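Local atomic coordinates of polyphosphate kinase (Porphyromonas gingivalis, PDB entry 2O8R), a protein that probably catalyses the reversible transfer of the terminal phosphate of ATP to a growing chain of inorganic polyphosphate. Residues Ser159-Leu164 and Leu182-Asp187; Tyr206-Asp211 and Gly298-Leu303. The protein carries 3 engineered substitutions. All blocks are in the same frame, centred on the assembly; numbering follows the deposited sequence. Where two conformers were deposited one is given.

Contact 1 (Ser159-Leu164 and Leu182-Asp187); sequences SGRVYL and LNVPTD
Leu164 and Leu182 exchange both backbone bonds of an antiparallel hydrogen-bonded pair: Leu164 N donates to Leu182 O at 2.9 Å and Leu182 N to Leu164 O at 2.8 Å. One residue on, Tyr163 and Asn183 form a non-hydrogen-bonded pair, in which Tyr163 CA comes within 3.4 Å of Leu182 O as a CA-H...O contact. Beyond it, Val184 N bonds weakly to Val162 O.

Among the apolar contacts, Leu182 CD1 lies 3.8 Å from Leu164 CB, on a sheet face where both residues touch Ile213 of helix 209-214. Val184 turns toward 159-164 and straddles Val162 O with its two methyls; its CG2 reaches Val162 CB at 3.6 Å, while its CG1 meets Leu164 CD2. This is the open end of the beta hairpin 163-169/178-183, in a mixed sheet of the middle domain, where 178-183 lies next to the short edge strand 146-147. On the opposite face from the leucines, Tyr163 OH bonds to Arg158 N and Asn183 OD1 to Tyr144 N.

Side-chain polar contacts come from Arg161, deposited in two conformers, making them provisional. Its chain bends at chi2 (-74°) and chi3, bringing the guanidinium back to 182-187 from a CB that does not point at it. Arg161 NH1 bonds to Val184 O at 2.7 Å (163° at the hydrogen), with the oxygen near the guanidinium plane. Val184 O also accepts from Thr186 N, across the inverse gamma turn centred on Pro185, from the opposite face of the carbonyl plane. Arg161 NH2 makes a salt bridge to Asp187 OD2 at 3.3 Å, its hydrogen bond weak, the guanidinium and carboxylate planes standing 66° apart.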
ATOM      1  N   SER A 159       9.356  18.317  -0.002  1.00 60.61           N
ATOM      2  CA  SER A 159      10.236  17.763   0.999  1.00 71.58           C
ATOM      3  C   SER A 159      10.398  16.268   0.772  1.00 68.95           C
ATOM      4  O   SER A 159       9.561  15.628   0.117  1.00 67.53           O
ATOM      5  CB  SER A 159       9.731  18.075   2.413  1.00 69.39           C
ATOM      6  OG  SER A 159       8.441  17.540   2.620  1.00 99.23           O
ATOM      7  N   GLY A 160      11.504  15.732   1.283  1.00 71.48           N
ATOM      8  CA  GLY A 160      11.793  14.302   1.206  1.00 70.08           C
ATOM      9  C   GLY A 160      12.212  13.832  -0.168  1.00 69.12           C
ATOM     10  O   GLY A 160      12.529  12.663  -0.354  1.00 74.91           O
ATOM     11  N   ARG A 161      12.199  14.746  -1.134  1.00 74.89           N
ATOM     12  CA  ARG A 161      12.620  14.440  -2.494  0.50 64.98           C
ATOM     13  C   ARG A 161      14.023  14.992  -2.768  1.00 66.64           C
ATOM     14  O   ARG A 161      14.565  15.776  -1.983  1.00 73.90           O
ATOM     15  CB  ARG A 161      11.609  14.996  -3.507  0.50 55.38           C
ATOM     16  CG  ARG A 161      10.188  14.458  -3.353  0.50 60.06           C
ATOM     17  CD  ARG A 161      10.053  13.014  -3.837  0.50 49.81           C
ATOM     18  NE  ARG A 161       9.589  12.907  -5.224  0.50 61.87           N
ATOM     19  CZ  ARG A 161      10.390  12.759  -6.276  0.50 48.94           C
ATOM     20  NH1 ARG A 161      11.705  12.713  -6.110  0.50 57.53           N
ATOM     21  NH2 ARG A 161       9.881  12.657  -7.497  0.50 25.98           N
ATOM     22  N   VAL A 162      14.608  14.567  -3.879  1.00 58.73           N
ATOM     23  CA  VAL A 162      15.886  15.077  -4.305  1.00 51.46           C
ATOM     24  C   VAL A 162      15.632  15.867  -5.563  1.00 51.05           C
ATOM     25  O   VAL A 162      14.921  15.406  -6.451  1.00 57.30           O
ATOM     26  CB  VAL A 162      16.843  13.940  -4.628  1.00 50.89           C
ATOM     27  CG1 VAL A 162      18.101  14.472  -5.280  1.00 61.85           C
ATOM     28  CG2 VAL A 162      17.175  13.176  -3.379  1.00 68.89           C
ATOM     29  N   TYR A 163      16.183  17.072  -5.622  1.00 54.96           N
ATOM     30  CA  TYR A 163      16.140  17.872  -6.844  1.00 46.74           C
ATOM     31  C   TYR A 163      17.552  18.230  -7.263  1.00 52.24           C
ATOM     32  O   TYR A 163      18.493  18.235  -6.447  1.00 48.68           O
ATOM     33  CB  TYR A 163      15.368  19.167  -6.645  1.00 32.54           C
ATOM     34  CG  TYR A 163      13.890  19.039  -6.402  1.00 43.02           C
ATOM     35  CD1 TYR A 163      12.976  19.509  -7.336  1.00 40.05           C
ATOM     36  CD2 TYR A 163      13.399  18.483  -5.225  1.00 47.46           C
ATOM     37  CE1 TYR A 163      11.613  19.419  -7.107  1.00 43.22           C
ATOM     38  CE2 TYR A 163      12.033  18.384  -4.988  1.00 52.61           C
ATOM     39  CZ  TYR A 163      11.147  18.849  -5.933  1.00 45.60           C
ATOM     40  OH  TYR A 163       9.790  18.757  -5.697  1.00 61.71           O
ATOM     41  N   LEU A 164      17.683  18.533  -8.546  1.00 54.00           N
ATOM     42  CA  LEU A 164      18.928  18.985  -9.119  1.00 46.14           C
ATOM     43  C   LEU A 164      18.747  20.433  -9.496  1.00 52.28           C
ATOM     44  O   LEU A 164      17.845  20.782 -10.269  1.00 63.21           O
ATOM     45  CB  LEU A 164      19.238  18.171 -10.367  1.00 49.63           C
ATOM     46  CG  LEU A 164      20.281  17.056 -10.374  1.00 57.33           C
ATOM     47  CD1 LEU A 164      20.896  16.754  -9.017  1.00 67.06           C
ATOM     48  CD2 LEU A 164      19.648  15.824 -10.982  1.00 61.15           C
ATOM     49  N   LEU A 182      15.445  20.642 -11.777  1.00 49.82           N
ATOM     50  CA  LEU A 182      14.700  19.441 -12.171  1.00 63.54           C
ATOM     51  C   LEU A 182      14.534  18.327 -11.127  1.00 62.50           C
ATOM     52  O   LEU A 182      15.230  18.277 -10.099  1.00 56.31           O
ATOM     53  CB  LEU A 182      15.091  18.915 -13.561  1.00 61.26           C
ATOM     54  CG  LEU A 182      16.539  18.732 -13.957  1.00 59.52           C
ATOM     55  CD1 LEU A 182      17.053  17.433 -13.404  1.00 85.33           C
ATOM     56  CD2 LEU A 182      16.614  18.727 -15.456  1.00 48.47           C
ATOM     57  N   ASN A 183      13.564  17.462 -11.413  1.00 32.59           N
ATOM     58  CA  ASN A 183      13.120  16.439 -10.490  1.00 39.19           C
ATOM     59  C   ASN A 183      13.891  15.164 -10.694  1.00 38.01           C
ATOM     60  O   ASN A 183      14.277  14.839 -11.812  1.00 56.46           O
ATOM     61  CB  ASN A 183      11.628  16.168 -10.695  1.00 25.79           C
ATOM     62  CG  ASN A 183      11.253  16.021 -12.158  1.00 36.60           C
ATOM     63  OD1 ASN A 183      11.775  16.721 -13.025  1.00 63.29           O
ATOM     64  ND2 ASN A 183      10.346  15.108 -12.441  1.00 61.52           N
ATOM     65  N   VAL A 184      14.133  14.435  -9.614  1.00 35.36           N
ATOM     66  CA  VAL A 184      14.640  13.088  -9.768  1.00 39.48           C
ATOM     67  C   VAL A 184      13.483  12.142  -9.463  1.00 35.88           C
ATOM     68  O   VAL A 184      13.094  11.962  -8.311  1.00 59.97           O
ATOM     69  CB  VAL A 184      15.945  12.856  -8.982  1.00 38.12           C
ATOM     70  CG1 VAL A 184      16.679  14.166  -8.874  1.00 30.22           C
ATOM     71  CG2 VAL A 184      15.693  12.300  -7.617  1.00 55.11           C
ATOM     72  N   PRO A 185      12.894  11.570 -10.516  1.00 51.65           N
ATOM     73  CA  PRO A 185      11.592  10.901 -10.430  1.00 50.71           C
ATOM     74  C   PRO A 185      11.633   9.577  -9.683  1.00 50.57           C
ATOM     75  O   PRO A 185      11.344   8.529 -10.260  1.00 57.60           O
ATOM     76  CB  PRO A 185      11.218  10.666 -11.896  1.00 41.65           C
ATOM     77  CG  PRO A 185      12.510  10.654 -12.629  1.00 54.85           C
ATOM     78  CD  PRO A 185      13.473  11.520 -11.870  1.00 56.99           C
ATOM     79  N   THR A 186      11.980   9.619  -8.402  1.00 57.10           N
ATOM     80  CA  THR A 186      12.053   8.392  -7.616  1.00 58.75           C
ATOM     81  C   THR A 186      10.669   7.924  -7.208  1.00 47.67           C
ATOM     82  O   THR A 186      10.513   6.859  -6.630  1.00 67.91           O
ATOM     83  CB  THR A 186      12.951   8.527  -6.398  1.00 38.08           C
ATOM     84  OG1 THR A 186      12.502   9.624  -5.594  1.00 69.62           O
ATOM     85  CG2 THR A 186      14.356   8.772  -6.836  1.00 54.28           C
ATOM     86  N   ASP A 187       9.666   8.720  -7.546  1.00 47.89           N
ATOM     87  CA  ASP A 187       8.282   8.314  -7.407  1.00 45.63           C
ATOM     88  C   ASP A 187       7.880   7.338  -8.511  1.00 38.56           C
ATOM     89  O   ASP A 187       6.790   6.776  -8.484  1.00 57.86           O
ATOM     90  CB  ASP A 187       7.381   9.550  -7.453  1.00 41.13           C
ATOM     91  CG  ASP A 187       7.644  10.437  -8.677  1.00 61.39           C
ATOM     92  OD1 ASP A 187       8.418  10.039  -9.576  1.00 79.50           O
ATOM     93  OD2 ASP A 187       7.070  11.547  -8.738  1.00 71.14           O
TER

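Contact 2 (Tyr206-Asp211 and Gly298-Leu303); sequences YSFLED and GNYVNL
The hydroxyl of Tyr300 has two oxygen partners, Asp211 OD2, 2.6 Å from Tyr300 OH, and, by a weak hydrogen bond, Thr119 OG1. The Asp211 side chain crosses Tyr300 at about a right angle, its carboxylate turned 68° from the ring plane, and meets the ring at the edge beside CE1.

A second acidic group flanks the same edge. Glu210 OE2 sits near the ring plane, 3.4 Å from Tyr300 CD1, but its strongest polar partner is Arg191, which forms a salt bridge with it and also bonds through NH2 to Val301 O, so that one guanidinium ties the helix start to the loop and its positive charge would be expected to offset part of the acidic charge gathered there.

The apolar part of the contact is a face-to-face stack. Phe208 CG is anti to its own carbonyl carbon (chi1 -70°), on a CB directed at the loop. The Phe208 and Tyr300 rings have centroids 3.8 Å apart and planes inclined by 14°, with Tyr300 CD1 over the centre of the Phe208 ring and Phe208 CE2 over that of the tyrosine. Asn299 OD1 approaches the other face of Tyr300, offset toward the rim. Leu303 CD2 reaches the edge of the phenylalanine at Phe208 CE1, 4.1 Å away.

Phe208 occupies the N-cap position of helix 209-214. The stack thus joins a strand-to-helix junction of the middle domain to the loop that follows edge strand 294-297, next to Tyr99 and Tyr103 on the long helix 83-112 of the N-terminal region.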
ATOM      1  N   TYR A 206      25.755  -0.556  -9.858  1.00 39.64           N
ATOM      2  CA  TYR A 206      24.621   0.295  -9.545  1.00 40.69           C
ATOM      3  C   TYR A 206      24.944   1.760  -9.738  1.00 48.80           C
ATOM      4  O   TYR A 206      26.086   2.192  -9.577  1.00 51.30           O
ATOM      5  CB  TYR A 206      24.133   0.043  -8.123  1.00 43.94           C
ATOM      6  CG  TYR A 206      23.687  -1.370  -7.906  1.00 36.78           C
ATOM      7  CD1 TYR A 206      22.434  -1.792  -8.342  1.00 40.26           C
ATOM      8  CD2 TYR A 206      24.521  -2.295  -7.280  1.00 37.37           C
ATOM      9  CE1 TYR A 206      22.011  -3.093  -8.150  1.00 50.16           C
ATOM     10  CE2 TYR A 206      24.111  -3.607  -7.086  1.00 49.47           C
ATOM     11  CZ  TYR A 206      22.853  -3.997  -7.528  1.00 48.27           C
ATOM     12  OH  TYR A 206      22.429  -5.289  -7.351  1.00 53.11           O
ATOM     13  N   SER A 207      23.919   2.524 -10.078  1.00 55.48           N
ATOM     14  CA  SER A 207      24.067   3.953 -10.263  1.00 50.70           C
ATOM     15  C   SER A 207      22.948   4.649  -9.544  1.00 50.02           C
ATOM     16  O   SER A 207      21.826   4.135  -9.515  1.00 52.48           O
ATOM     17  CB  SER A 207      23.961   4.293 -11.737  1.00 44.71           C
ATOM     18  OG  SER A 207      25.109   3.864 -12.425  1.00 56.00           O
ATOM     19  N   PHE A 208      23.258   5.808  -8.966  1.00 44.43           N
ATOM     20  CA  PHE A 208      22.231   6.736  -8.472  1.00 46.65           C
ATOM     21  C   PHE A 208      21.451   7.260  -9.668  1.00 44.02           C
ATOM     22  O   PHE A 208      22.025   7.580 -10.716  1.00 46.91           O
ATOM     23  CB  PHE A 208      22.853   7.939  -7.754  1.00 41.56           C
ATOM     24  CG  PHE A 208      23.497   7.610  -6.426  1.00 51.61           C
ATOM     25  CD1 PHE A 208      22.821   7.843  -5.236  1.00 59.93           C
ATOM     26  CD2 PHE A 208      24.784   7.104  -6.362  1.00 48.34           C
ATOM     27  CE1 PHE A 208      23.412   7.563  -4.014  1.00 47.87           C
ATOM     28  CE2 PHE A 208      25.380   6.830  -5.145  1.00 55.95           C
ATOM     29  CZ  PHE A 208      24.692   7.059  -3.968  1.00 52.52           C
ATOM     30  N   LEU A 209      20.143   7.351  -9.510  1.00 40.94           N
ATOM     31  CA  LEU A 209      19.306   7.943 -10.534  1.00 40.39           C
ATOM     32  C   LEU A 209      19.792   9.346 -10.899  1.00 48.16           C
ATOM     33  O   LEU A 209      19.919   9.664 -12.086  1.00 57.12           O
ATOM     34  CB  LEU A 209      17.859   7.992 -10.055  1.00 33.97           C
ATOM     35  CG  LEU A 209      16.754   8.210 -11.081  1.00 57.36           C
ATOM     36  CD1 LEU A 209      16.993   7.353 -12.311  1.00 40.38           C
ATOM     37  CD2 LEU A 209      15.395   7.894 -10.435  1.00 49.77           C
ATOM     38  N   GLU A 210      20.096  10.167  -9.889  1.00 41.59           N
ATOM     39  CA  GLU A 210      20.465  11.572 -10.138  1.00 47.38           C
ATOM     40  C   GLU A 210      21.785  11.707 -10.880  1.00 49.10           C
ATOM     41  O   GLU A 210      22.000  12.692 -11.579  1.00 64.44           O
ATOM     42  CB  GLU A 210      20.467  12.423  -8.858  1.00 42.85           C
ATOM     43  CG  GLU A 210      21.576  12.107  -7.848  1.00 38.68           C
ATOM     44  CD  GLU A 210      21.169  11.059  -6.812  1.00 64.40           C
ATOM     45  OE1 GLU A 210      20.351  10.167  -7.136  1.00 52.52           O
ATOM     46  OE2 GLU A 210      21.681  11.125  -5.671  1.00 50.57           O
ATOM     47  N   ASP A 211      22.657  10.713 -10.732  1.00 57.93           N
ATOM     48  CA  ASP A 211      23.899  10.680 -11.488  1.00 51.37           C
ATOM     49  C   ASP A 211      23.615  10.521 -12.989  1.00 45.51           C
ATOM     50  O   ASP A 211      24.139  11.266 -13.810  1.00 46.15           O
ATOM     51  CB  ASP A 211      24.820   9.577 -10.963  1.00 51.32           C
ATOM     52  CG  ASP A 211      25.619  10.007  -9.735  1.00 52.58           C
ATOM     53  OD1 ASP A 211      25.636  11.208  -9.402  1.00 57.66           O
ATOM     54  OD2 ASP A 211      26.246   9.136  -9.104  1.00 63.43           O
ATOM     55  N   GLY A 298      27.468  16.589   1.802  1.00 87.52           N
ATOM     56  CA  GLY A 298      28.167  15.796   0.805  1.00 83.61           C
ATOM     57  C   GLY A 298      27.479  15.741  -0.538  1.00 81.92           C
ATOM     58  O   GLY A 298      26.507  16.455  -0.796  1.00 82.83           O
ATOM     59  N   ASN A 299      27.988  14.870  -1.395  1.00 84.27           N
ATOM     60  CA  ASN A 299      27.617  14.876  -2.802  1.00 78.92           C
ATOM     61  C   ASN A 299      26.320  14.137  -3.147  1.00 80.78           C
ATOM     62  O   ASN A 299      25.752  14.351  -4.223  1.00 77.41           O
ATOM     63  CB  ASN A 299      28.771  14.319  -3.618  1.00 76.79           C
ATOM     64  CG  ASN A 299      28.735  14.779  -5.028  1.00 67.56           C
ATOM     65  OD1 ASN A 299      28.276  14.057  -5.907  1.00 69.70           O
ATOM     66  ND2 ASN A 299      29.203  16.001  -5.266  1.00 90.26           N
ATOM     67  N   TYR A 300      25.870  13.263  -2.242  1.00 78.65           N
ATOM     68  CA  TYR A 300      24.577  12.575  -2.375  1.00 74.53           C
ATOM     69  C   TYR A 300      23.708  12.831  -1.153  1.00 72.45           C
ATOM     70  O   TYR A 300      24.173  12.687  -0.024  1.00 63.62           O
ATOM     71  CB  TYR A 300      24.761  11.068  -2.575  1.00 59.41           C
ATOM     72  CG  TYR A 300      25.571  10.737  -3.792  1.00 54.01           C
ATOM     73  CD1 TYR A 300      24.980  10.684  -5.049  1.00 58.13           C
ATOM     74  CD2 TYR A 300      26.942  10.499  -3.692  1.00 50.64           C
ATOM     75  CE1 TYR A 300      25.734  10.389  -6.185  1.00 53.86           C
ATOM     76  CE2 TYR A 300      27.700  10.208  -4.813  1.00 55.70           C
ATOM     77  CZ  TYR A 300      27.092  10.149  -6.056  1.00 47.56           C
ATOM     78  OH  TYR A 300      27.844   9.855  -7.165  1.00 56.90           O
ATOM     79  N   VAL A 301      22.454  13.221  -1.387  1.00 52.11           N
ATOM     80  CA  VAL A 301      21.527  13.515  -0.299  1.00 50.39           C
ATOM     81  C   VAL A 301      20.354  12.532  -0.240  1.00 54.71           C
ATOM     82  O   VAL A 301      20.154  11.715  -1.144  1.00 58.90           O
ATOM     83  CB  VAL A 301      20.982  14.966  -0.367  1.00 54.19           C
ATOM     84  CG1 VAL A 301      22.126  15.976  -0.342  1.00 73.28           C
ATOM     85  CG2 VAL A 301      20.104  15.172  -1.586  1.00 53.20           C
ATOM     86  N   ASN A 302      19.582  12.631   0.834  1.00 52.51           N
ATOM     87  CA  ASN A 302      18.445  11.749   1.072  1.00 54.88           C
ATOM     88  C   ASN A 302      18.869  10.292   1.136  1.00 51.72           C
ATOM     89  O   ASN A 302      18.231   9.416   0.555  1.00 54.56           O
ATOM     90  CB  ASN A 302      17.380  11.939   0.006  1.00 39.19           C
ATOM     91  CG  ASN A 302      15.998  11.860   0.565  1.00 60.44           C
ATOM     92  OD1 ASN A 302      15.493  12.833   1.131  1.00 81.03           O
ATOM     93  ND2 ASN A 302      15.358  10.707   0.402  1.00 67.63           N
ATOM     94  N   LEU A 303      19.950  10.042   1.864  1.00 48.99           N
ATOM     95  CA  LEU A 303      20.569   8.735   1.851  1.00 40.34           C
ATOM     96  C   LEU A 303      19.841   7.677   2.674  1.00 50.25           C
ATOM     97  O   LEU A 303      20.367   6.590   2.875  1.00 62.82           O
ATOM     98  CB  LEU A 303      22.025   8.835   2.265  1.00 51.04           C
ATOM     99  CG  LEU A 303      22.916   9.395   1.168  1.00 45.56           C
ATOM    100  CD1 LEU A 303      24.307   9.594   1.731  1.00 30.86           C
ATOM    101  CD2 LEU A 303      22.950   8.444  -0.007  1.00 37.09           C
TER

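From the N terminus, the chain first closes contact 1, where 17 residues separate the two segments and the hairpin 163-169/178-183 returns on itself. Contact 2 opens only after that loop is complete, so the two follow in series and neither nest nor cross. Its loop is much longer, 86 residues, and takes in strands 225-235, 268-272 and 294-297, which continue the six-stranded sheet beyond the hairpin. In space the contacts adjoin, with centres about 11 Å apart. Val162 CG2 packs against Asn302 CB at 3.6 Å, and Thr186 CG2 against Leu209 CD2 at 3.8 Å, joining the hairpin end to loop 298-303 and helix 209-214.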